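Local coordinates for GDSL-like Lipase/Acylhydrolase family protein (Neisseria meningitidis, PDB 4K7J) that probably removes O-acetyl groups from peptidoglycan, acting as a peptidoglycan O-acetylesterase of the SGNH (GDSL-like) hydrolase family, at residues F54-I59 with I209-M214; G106-L111 with A127-G132. One frame throughout, in Å; residues are numbered along the deposited sequence.

Contact 1. Residues F54-I59 with I209-M214; sequences FRILQI and ITVSAM
Met-214 N donates to Gln-58 O over 2.6 Å in an almost straight hydrogen bond, the shortest of five that join the parallel strands 54-59 and 209-214. Before it along the strands come Thr-210 N to Phe-54 O, Ile-56 N to Thr-210 O, Ser-212 N to Ile-56 O and Gln-58 N to Ser-212 O. Every second residue of each strand makes these bonds, as usual in parallel pairing; Arg-55 and Leu-57 bond instead to strand 242-246 on the other flank.

Ile-56 O carries a double load: beside Ser-212 N at 2.9 Å it accepts from a water at 2.8 Å. That water also donates to Thr-210 OG1 and is hydrogen-bonded to Ser-212 OG at 2.9 Å. With chi1 at 60°, Thr-210 OG1 sits between its backbone N and carbonyl carbon, 3.7 Å from Arg-55 CG. Ser-212 OG has a further partner in Trp-88 N, while the Arg-55 guanidinium pairs with Glu-203.

Beyond the water, on the face of Arg-55 and Leu-57, packing turns apolar. Leu-57 CD1 fits between Ser-212 CB and Met-214 CG, 3.7 Å from each, and the extended Met-214 chain runs on past this methyl. Ile-59 lies alongside Met-214. On the face of Ile-56 and Ile-209 the contact is apolar: Ile-56 CD1 meets Ile-209 CG2 at 4.0 Å, Val-211 CG2 backs Ile-56 CB, and helix 68-81 touches Ile-56 through Leu-77 and Ile-209 through Trp-81.

The outermost strand 208-215 is joined to its inner neighbour 53-60, both within the parallel part of a mixed six-stranded sheet in the alpha/beta core of the SGNH hydrolase domain. The chemistry implies a sheet with unlike faces, one mainly apolar and packed against helices, with Gln-58 NE2 bonded to Thr-64, the other admitting a water held by both strands.

Contact 2. Residues G106-L111 with A127-G132; sequences GNWQSL and AHTGSG
The indole of Trp-108 receives Thr-129 on one face: methyl CG2 stands 3.6 Å from the centroid of the five-membered ring and 16° off its normal, a CH-pi contact. CG2 comes nearest to CE2, at 3.5 Å, and Thr-129 CB lies equally close to NE1, while Thr-129 CA approaches CD1. The two side chains run side by side, pointing the same way. Thr-129 OG1, between the backbone N and the carbonyl carbon (chi1 68°), bonds to Trp-195 N and Thr-191 OG1, while CG2 lies over the ring. Ile-197 touches both Trp-108 and Thr-129, and Ala-127 CB is 4.2 Å from Trp-108 CB.

The second flat group, the imidazole of His-128, meets Leu-111 CD2 obliquely through NE2 at 4.2 Å. Its ND1 is hydrogen-bonded to Asp-196, which ties the ring to strand 195-203.

Both segments belong to the N-terminal peptidoglycan O-acetylesterase region, where strand 109-112 forms the outer edge of a five-stranded antiparallel sheet and 125-128 is its neighbour. This sheet and a second antiparallel one are consistent with a galactose-binding-like domain. Gln-109 and His-128 are a hydrogen-bonded antiparallel pair: Gln-109 N donates to His-128 O at 2.9 Å, nearly straight at 172°, and His-128 N returns the bond to Gln-109 O. Next to it, Ser-110 and Ala-127 form a non-hydrogen-bonded pair, their CA atoms 4.0 Å apart.

Where the strands give way to loop, a water donates to His-128 O at 2.7 Å and weakly to Asn-107 O, continuing the link past the last direct backbone bond. The Asn-107 side chain has its own partners: OD1 accepts from Ser-134 N, and ND2 comes within 3.5 Å of Gly-132 O.

How the contacts relate
After strand 28-30 and helix 38-47 the chain lays down strand 53-60, then passes through helix 68-81 and into the beta-rich N-terminal region. There contact 2 closes a short loop, only 15 residues lying between its segments. Further strands follow before 208-215 returns to pair with 53-60, so that contact 1 closes a far longer loop of 149 residues with contact 2 nested inside it. Contact 1 thus joins strands of the mixed hydrolase sheet on both sides of the inserted beta region, whereas contact 2 is local to one edge of that region. Their centres are 25 Å apart, and their nearest atoms, about 12 Å apart, do not touch.

Contact 1. Residues F54-I59 with I209-M214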
ATOM      1  N   PHE A  54      -5.216   0.073  14.267  1.00 26.20           N
ATOM      2  CA  PHE A  54      -5.388   1.139  13.295  1.00 26.74           C
ATOM      3  C   PHE A  54      -4.622   0.754  12.035  1.00 23.82           C
ATOM      4  O   PHE A  54      -3.397   0.621  12.061  1.00 19.06           O
ATOM      5  CB  PHE A  54      -4.904   2.480  13.845  1.00 23.73           C
ATOM      6  CG  PHE A  54      -5.207   3.645  12.949  1.00 21.03           C
ATOM      7  CD1 PHE A  54      -4.347   3.986  11.913  1.00 18.18           C
ATOM      8  CD2 PHE A  54      -6.357   4.403  13.142  1.00 22.70           C
ATOM      9  CE1 PHE A  54      -4.631   5.065  11.081  1.00 21.35           C
ATOM     10  CE2 PHE A  54      -6.650   5.483  12.319  1.00 19.34           C
ATOM     11  CZ  PHE A  54      -5.784   5.813  11.282  1.00 23.24           C
ATOM     12  N   ARG A  55      -5.355   0.596  10.935  1.00 22.06           N
ATOM     13  CA  ARG A  55      -4.800   0.003   9.720  1.00 22.23           C
ATOM     14  C   ARG A  55      -4.553   1.047   8.640  1.00 18.89           C
ATOM     15  O   ARG A  55      -5.497   1.645   8.112  1.00 20.91           O
ATOM     16  CB  ARG A  55      -5.732  -1.093   9.185  1.00 18.40           C
ATOM     17  CG  ARG A  55      -5.892  -2.288  10.118  1.00 22.61           C
ATOM     18  CD  ARG A  55      -6.974  -3.249   9.629  1.00 25.22           C
ATOM     19  NE  ARG A  55      -7.271  -4.255  10.646  1.00 32.14           N
ATOM     20  CZ  ARG A  55      -8.233  -4.136  11.554  1.00 25.64           C
ATOM     21  NH1 ARG A  55      -9.008  -3.062  11.565  1.00 27.92           N
ATOM     22  NH2 ARG A  55      -8.429  -5.097  12.442  1.00 28.31           N
ATOM     23  N   ILE A  56      -3.278   1.257   8.332  1.00 19.46           N
ATOM     24  CA  ILE A  56      -2.859   2.166   7.271  1.00 16.64           C
ATOM     25  C   ILE A  56      -2.526   1.335   6.035  1.00 15.88           C
ATOM     26  O   ILE A  56      -1.733   0.394   6.116  1.00 14.64           O
ATOM     27  CB  ILE A  56      -1.595   2.963   7.702  1.00 17.53           C
ATOM     28  CG1 ILE A  56      -1.918   3.902   8.861  1.00 18.12           C
ATOM     29  CG2 ILE A  56      -1.014   3.769   6.533  1.00 15.03           C
ATOM     30  CD1 ILE A  56      -0.668   4.583   9.453  1.00 16.32           C
ATOM     31  N   LEU A  57      -3.137   1.672   4.899  1.00 15.71           N
ATOM     32  CA  LEU A  57      -2.941   0.915   3.659  1.00 13.65           C
ATOM     33  C   LEU A  57      -2.413   1.804   2.526  1.00 15.29           C
ATOM     34  O   LEU A  57      -3.119   2.685   2.039  1.00 17.34           O
ATOM     35  CB  LEU A  57      -4.263   0.273   3.221  1.00 17.24           C
ATOM     36  CG  LEU A  57      -4.301  -0.446   1.871  1.00 19.13           C
ATOM     37  CD1 LEU A  57      -3.285  -1.586   1.866  1.00 17.54           C
ATOM     38  CD2 LEU A  57      -5.729  -0.974   1.576  1.00 15.46           C
ATOM     39  N   GLN A  58      -1.182   1.562   2.089  1.00 11.70           N
ATOM     40  CA  GLN A  58      -0.628   2.355   1.004  1.00 13.69           C
ATOM     41  C   GLN A  58      -0.649   1.601  -0.323  1.00 16.23           C
ATOM     42  O   GLN A  58      -0.036   0.532  -0.469  1.00 16.13           O
ATOM     43  CB  GLN A  58       0.799   2.823   1.324  1.00 11.89           C
ATOM     44  CG  GLN A  58       1.382   3.679   0.197  1.00 12.97           C
ATOM     45  CD  GLN A  58       2.540   4.539   0.647  1.00 19.01           C
ATOM     46  OE1 GLN A  58       2.526   5.089   1.752  1.00 16.04           O
ATOM     47  NE2 GLN A  58       3.556   4.663  -0.207  1.00 13.36           N
ATOM     48  N   ILE A  59      -1.353   2.174  -1.289  1.00 16.50           N
ATOM     49  CA  ILE A  59      -1.508   1.567  -2.598  1.00 13.56           C
ATOM     50  C   ILE A  59      -0.842   2.489  -3.596  1.00 16.60           C
ATOM     51  O   ILE A  59      -1.150   3.679  -3.631  1.00 12.75           O
ATOM     52  CB  ILE A  59      -2.997   1.394  -2.958  1.00 14.82           C
ATOM     53  CG1 ILE A  59      -3.762   0.810  -1.765  1.00 16.82           C
ATOM     54  CG2 ILE A  59      -3.164   0.524  -4.238  1.00 13.96           C
ATOM     55  CD1 ILE A  59      -5.284   0.839  -1.921  1.00 13.07           C
ATOM     56  N   ILE A 209      -0.637  -0.140  15.362  1.00 26.16           N
ATOM     57  CA  ILE A 209      -0.669   0.315  13.970  1.00 20.41           C
ATOM     58  C   ILE A 209      -0.203  -0.809  13.048  1.00 22.35           C
ATOM     59  O   ILE A 209       0.716  -1.545  13.399  1.00 20.42           O
ATOM     60  CB  ILE A 209       0.326   1.476  13.757  1.00 27.30           C
ATOM     61  CG1 ILE A 209       0.083   2.598  14.764  1.00 29.72           C
ATOM     62  CG2 ILE A 209       0.283   1.989  12.313  1.00 24.00           C
ATOM     63  CD1 ILE A 209      -1.318   3.171  14.718  1.00 30.30           C
ATOM     64  N   THR A 210      -0.808  -0.940  11.866  1.00 18.12           N
ATOM     65  CA  THR A 210      -0.161  -1.711  10.811  1.00 17.25           C
ATOM     66  C   THR A 210      -0.006  -0.810   9.607  1.00 17.48           C
ATOM     67  O   THR A 210      -0.810   0.099   9.394  1.00 15.23           O
ATOM     68  CB  THR A 210      -0.942  -2.981  10.392  1.00 14.74           C
ATOM     69  OG1 THR A 210      -2.240  -2.617   9.908  1.00 15.17           O
ATOM     70  CG2 THR A 210      -1.084  -3.956  11.574  1.00 15.32           C
ATOM     71  N   VAL A 211       1.035  -1.062   8.827  1.00 22.02           N
ATOM     72  CA  VAL A 211       1.217  -0.374   7.554  1.00 20.72           C
ATOM     73  C   VAL A 211       1.389  -1.417   6.453  1.00 19.21           C
ATOM     74  O   VAL A 211       2.349  -2.184   6.449  1.00 18.73           O
ATOM     75  CB  VAL A 211       2.424   0.574   7.581  1.00 19.40           C
ATOM     76  CG1 VAL A 211       2.633   1.181   6.197  1.00 18.36           C
ATOM     77  CG2 VAL A 211       2.224   1.679   8.637  1.00 17.39           C
ATOM     78  N   SER A 212       0.422  -1.468   5.548  1.00 17.94           N
ATOM     79  CA  SER A 212       0.415  -2.456   4.477  1.00 16.81           C
ATOM     80  C   SER A 212       0.789  -1.781   3.164  1.00 18.80           C
ATOM     81  O   SER A 212       0.308  -0.687   2.876  1.00 17.92           O
ATOM     82  CB  SER A 212      -0.980  -3.087   4.355  1.00 21.44           C
ATOM     83  OG  SER A 212      -1.321  -3.850   5.508  1.00 16.94           O
ATOM     84  N   ALA A 213       1.643  -2.427   2.371  1.00 17.40           N
ATOM     85  CA  ALA A 213       2.093  -1.850   1.103  1.00 18.50           C
ATOM     86  C   ALA A 213       1.533  -2.624  -0.074  1.00 17.72           C
ATOM     87  O   ALA A 213       1.838  -3.800  -0.232  1.00 15.23           O
ATOM     88  CB  ALA A 213       3.627  -1.845   1.045  1.00 17.11           C
ATOM     89  N   MET A 214       0.706  -1.973  -0.887  1.00 14.50           N
ATOM     90  CA  MET A 214       0.169  -2.590  -2.093  1.00 13.44           C
ATOM     91  C   MET A 214       0.687  -1.840  -3.302  1.00 14.13           C
ATOM     92  O   MET A 214      -0.039  -1.040  -3.900  1.00 11.85           O
ATOM     93  CB  MET A 214      -1.367  -2.546  -2.121  1.00 15.92           C
ATOM     94  CG  MET A 214      -2.046  -3.424  -1.116  1.00 19.96           C
ATOM     95  SD  MET A 214      -3.798  -3.639  -1.480  1.00 18.31           S
ATOM     96  CE  MET A 214      -4.123  -4.958  -0.319  1.00 15.91           C
TER
HETATM   97  O   HOH W   1      -2.569  -2.021   7.328  1.00 18.24           O

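Contact 2. Residues G106-L111 with A127-G132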
ATOM      1  N   GLY A 106       8.530 -21.090  -0.271  1.00 19.04           N
ATOM      2  CA  GLY A 106       7.507 -22.008  -0.726  1.00 19.73           C
ATOM      3  C   GLY A 106       7.517 -22.176  -2.223  1.00 19.34           C
ATOM      4  O   GLY A 106       8.387 -21.641  -2.907  1.00 26.97           O
ATOM      5  N   ASN A 107       6.537 -22.901  -2.743  1.00 20.61           N
ATOM      6  CA  ASN A 107       6.506 -23.202  -4.173  1.00 20.09           C
ATOM      7  C   ASN A 107       5.373 -22.507  -4.923  1.00 17.26           C
ATOM      8  O   ASN A 107       5.136 -22.787  -6.094  1.00 20.29           O
ATOM      9  CB  ASN A 107       6.442 -24.712  -4.402  1.00 17.01           C
ATOM     10  CG  ASN A 107       5.239 -25.365  -3.726  1.00 20.95           C
ATOM     11  OD1 ASN A 107       4.243 -24.708  -3.425  1.00 18.80           O
ATOM     12  ND2 ASN A 107       5.323 -26.678  -3.508  1.00 23.37           N
ATOM     13  N   TRP A 108       4.671 -21.603  -4.248  1.00 16.25           N
ATOM     14  CA  TRP A 108       3.636 -20.804  -4.913  1.00 17.46           C
ATOM     15  C   TRP A 108       4.239 -19.919  -6.017  1.00 21.85           C
ATOM     16  O   TRP A 108       5.397 -19.493  -5.921  1.00 20.07           O
ATOM     17  CB  TRP A 108       2.877 -19.947  -3.893  1.00 16.83           C
ATOM     18  CG  TRP A 108       2.121 -20.740  -2.852  1.00 14.24           C
ATOM     19  CD1 TRP A 108       2.078 -22.102  -2.721  1.00 19.49           C
ATOM     20  CD2 TRP A 108       1.315 -20.211  -1.795  1.00 17.75           C
ATOM     21  NE1 TRP A 108       1.287 -22.447  -1.649  1.00 15.27           N
ATOM     22  CE2 TRP A 108       0.815 -21.302  -1.061  1.00 18.31           C
ATOM     23  CE3 TRP A 108       0.965 -18.914  -1.402  1.00 16.08           C
ATOM     24  CZ2 TRP A 108      -0.026 -21.137   0.043  1.00 16.58           C
ATOM     25  CZ3 TRP A 108       0.145 -18.751  -0.306  1.00 14.93           C
ATOM     26  CH2 TRP A 108      -0.346 -19.857   0.405  1.00 17.08           C
ATOM     27  N   GLN A 109       3.465 -19.644  -7.063  1.00 15.98           N
ATOM     28  CA  GLN A 109       3.947 -18.770  -8.137  1.00 18.99           C
ATOM     29  C   GLN A 109       3.133 -17.486  -8.256  1.00 19.34           C
ATOM     30  O   GLN A 109       1.946 -17.541  -8.556  1.00 15.56           O
ATOM     31  CB  GLN A 109       3.941 -19.502  -9.481  1.00 25.11           C
ATOM     32  CG  GLN A 109       4.459 -18.616 -10.619  1.00 23.01           C
ATOM     33  CD  GLN A 109       5.898 -18.146 -10.387  1.00 40.45           C
ATOM     34  OE1 GLN A 109       6.769 -18.937  -9.991  1.00 33.51           O
ATOM     35  NE2 GLN A 109       6.150 -16.850 -10.624  1.00 30.55           N
ATOM     36  N   SER A 110       3.773 -16.334  -8.044  1.00 16.98           N
ATOM     37  CA  SER A 110       3.064 -15.053  -8.117  1.00 16.39           C
ATOM     38  C   SER A 110       2.803 -14.586  -9.551  1.00 18.87           C
ATOM     39  O   SER A 110       3.470 -15.008 -10.494  1.00 13.70           O
ATOM     40  CB  SER A 110       3.819 -13.959  -7.359  1.00 19.48           C
ATOM     41  OG  SER A 110       5.083 -13.726  -7.969  1.00 25.91           O
ATOM     42  N   LEU A 111       1.812 -13.713  -9.684  1.00 13.15           N
ATOM     43  CA  LEU A 111       1.438 -13.102 -10.951  1.00 14.40           C
ATOM     44  C   LEU A 111       0.918 -11.715 -10.598  1.00 17.84           C
ATOM     45  O   LEU A 111       0.160 -11.570  -9.631  1.00 14.47           O
ATOM     46  CB  LEU A 111       0.334 -13.921 -11.625  1.00 17.20           C
ATOM     47  CG  LEU A 111      -0.276 -13.276 -12.865  1.00 17.71           C
ATOM     48  CD1 LEU A 111       0.737 -13.328 -13.987  1.00 16.50           C
ATOM     49  CD2 LEU A 111      -1.598 -13.934 -13.263  1.00 17.34           C
ATOM     50  N   ALA A 127      -1.156 -15.354  -6.194  1.00 12.81           N
ATOM     51  CA  ALA A 127      -0.200 -16.450  -6.367  1.00 13.17           C
ATOM     52  C   ALA A 127      -0.933 -17.762  -6.647  1.00 18.72           C
ATOM     53  O   ALA A 127      -1.916 -18.070  -5.981  1.00 14.03           O
ATOM     54  CB  ALA A 127       0.687 -16.577  -5.161  1.00 11.21           C
ATOM     55  N   HIS A 128      -0.479 -18.517  -7.646  1.00 13.15           N
ATOM     56  CA  HIS A 128      -1.046 -19.839  -7.912  1.00 16.21           C
ATOM     57  C   HIS A 128      -0.341 -20.829  -6.984  1.00 13.09           C
ATOM     58  O   HIS A 128       0.883 -20.938  -7.027  1.00 15.50           O
ATOM     59  CB  HIS A 128      -0.787 -20.268  -9.367  1.00 15.79           C
ATOM     60  CG  HIS A 128      -1.314 -19.313 -10.393  1.00 20.88           C
ATOM     61  ND1 HIS A 128      -2.651 -18.985 -10.489  1.00 18.28           N
ATOM     62  CD2 HIS A 128      -0.688 -18.644 -11.394  1.00 24.49           C
ATOM     63  CE1 HIS A 128      -2.823 -18.144 -11.494  1.00 18.38           C
ATOM     64  NE2 HIS A 128      -1.650 -17.924 -12.062  1.00 20.17           N
ATOM     65  N   THR A 129      -1.090 -21.543  -6.153  1.00 14.46           N
ATOM     66  CA  THR A 129      -0.474 -22.427  -5.164  1.00 12.23           C
ATOM     67  C   THR A 129      -0.111 -23.786  -5.775  1.00 17.62           C
ATOM     68  O   THR A 129       0.877 -24.406  -5.383  1.00 17.06           O
ATOM     69  CB  THR A 129      -1.392 -22.700  -3.932  1.00 17.53           C
ATOM     70  OG1 THR A 129      -2.527 -23.493  -4.331  1.00 15.54           O
ATOM     71  CG2 THR A 129      -1.859 -21.406  -3.279  1.00 15.64           C
ATOM     72  N   GLY A 130      -0.925 -24.249  -6.716  1.00 15.51           N
ATOM     73  CA  GLY A 130      -0.747 -25.563  -7.301  1.00 17.58           C
ATOM     74  C   GLY A 130      -1.263 -26.613  -6.327  1.00 19.49           C
ATOM     75  O   GLY A 130      -1.585 -26.299  -5.183  1.00 18.32           O
ATOM     76  N   SER A 131      -1.345 -27.859  -6.769  1.00 16.72           N
ATOM     77  CA  SER A 131      -1.649 -28.948  -5.845  1.00 19.59           C
ATOM     78  C   SER A 131      -0.367 -29.276  -5.097  1.00 19.77           C
ATOM     79  O   SER A 131       0.722 -29.011  -5.593  1.00 17.83           O
ATOM     80  CB  SER A 131      -2.167 -30.168  -6.605  1.00 16.35           C
ATOM     81  OG  SER A 131      -1.247 -30.562  -7.612  1.00 14.93           O
ATOM     82  N   GLY A 132      -0.481 -29.841  -3.902  1.00 19.95           N
ATOM     83  CA  GLY A 132       0.698 -30.113  -3.102  1.00 13.15           C
ATOM     84  C   GLY A 132       1.473 -28.830  -2.829  1.00 20.66           C
ATOM     85  O   GLY A 132       2.700 -28.858  -2.675  1.00 16.98           O
TER
HETATM   86  O   HOH W   2       2.371 -23.053  -7.891  1.00 19.16           O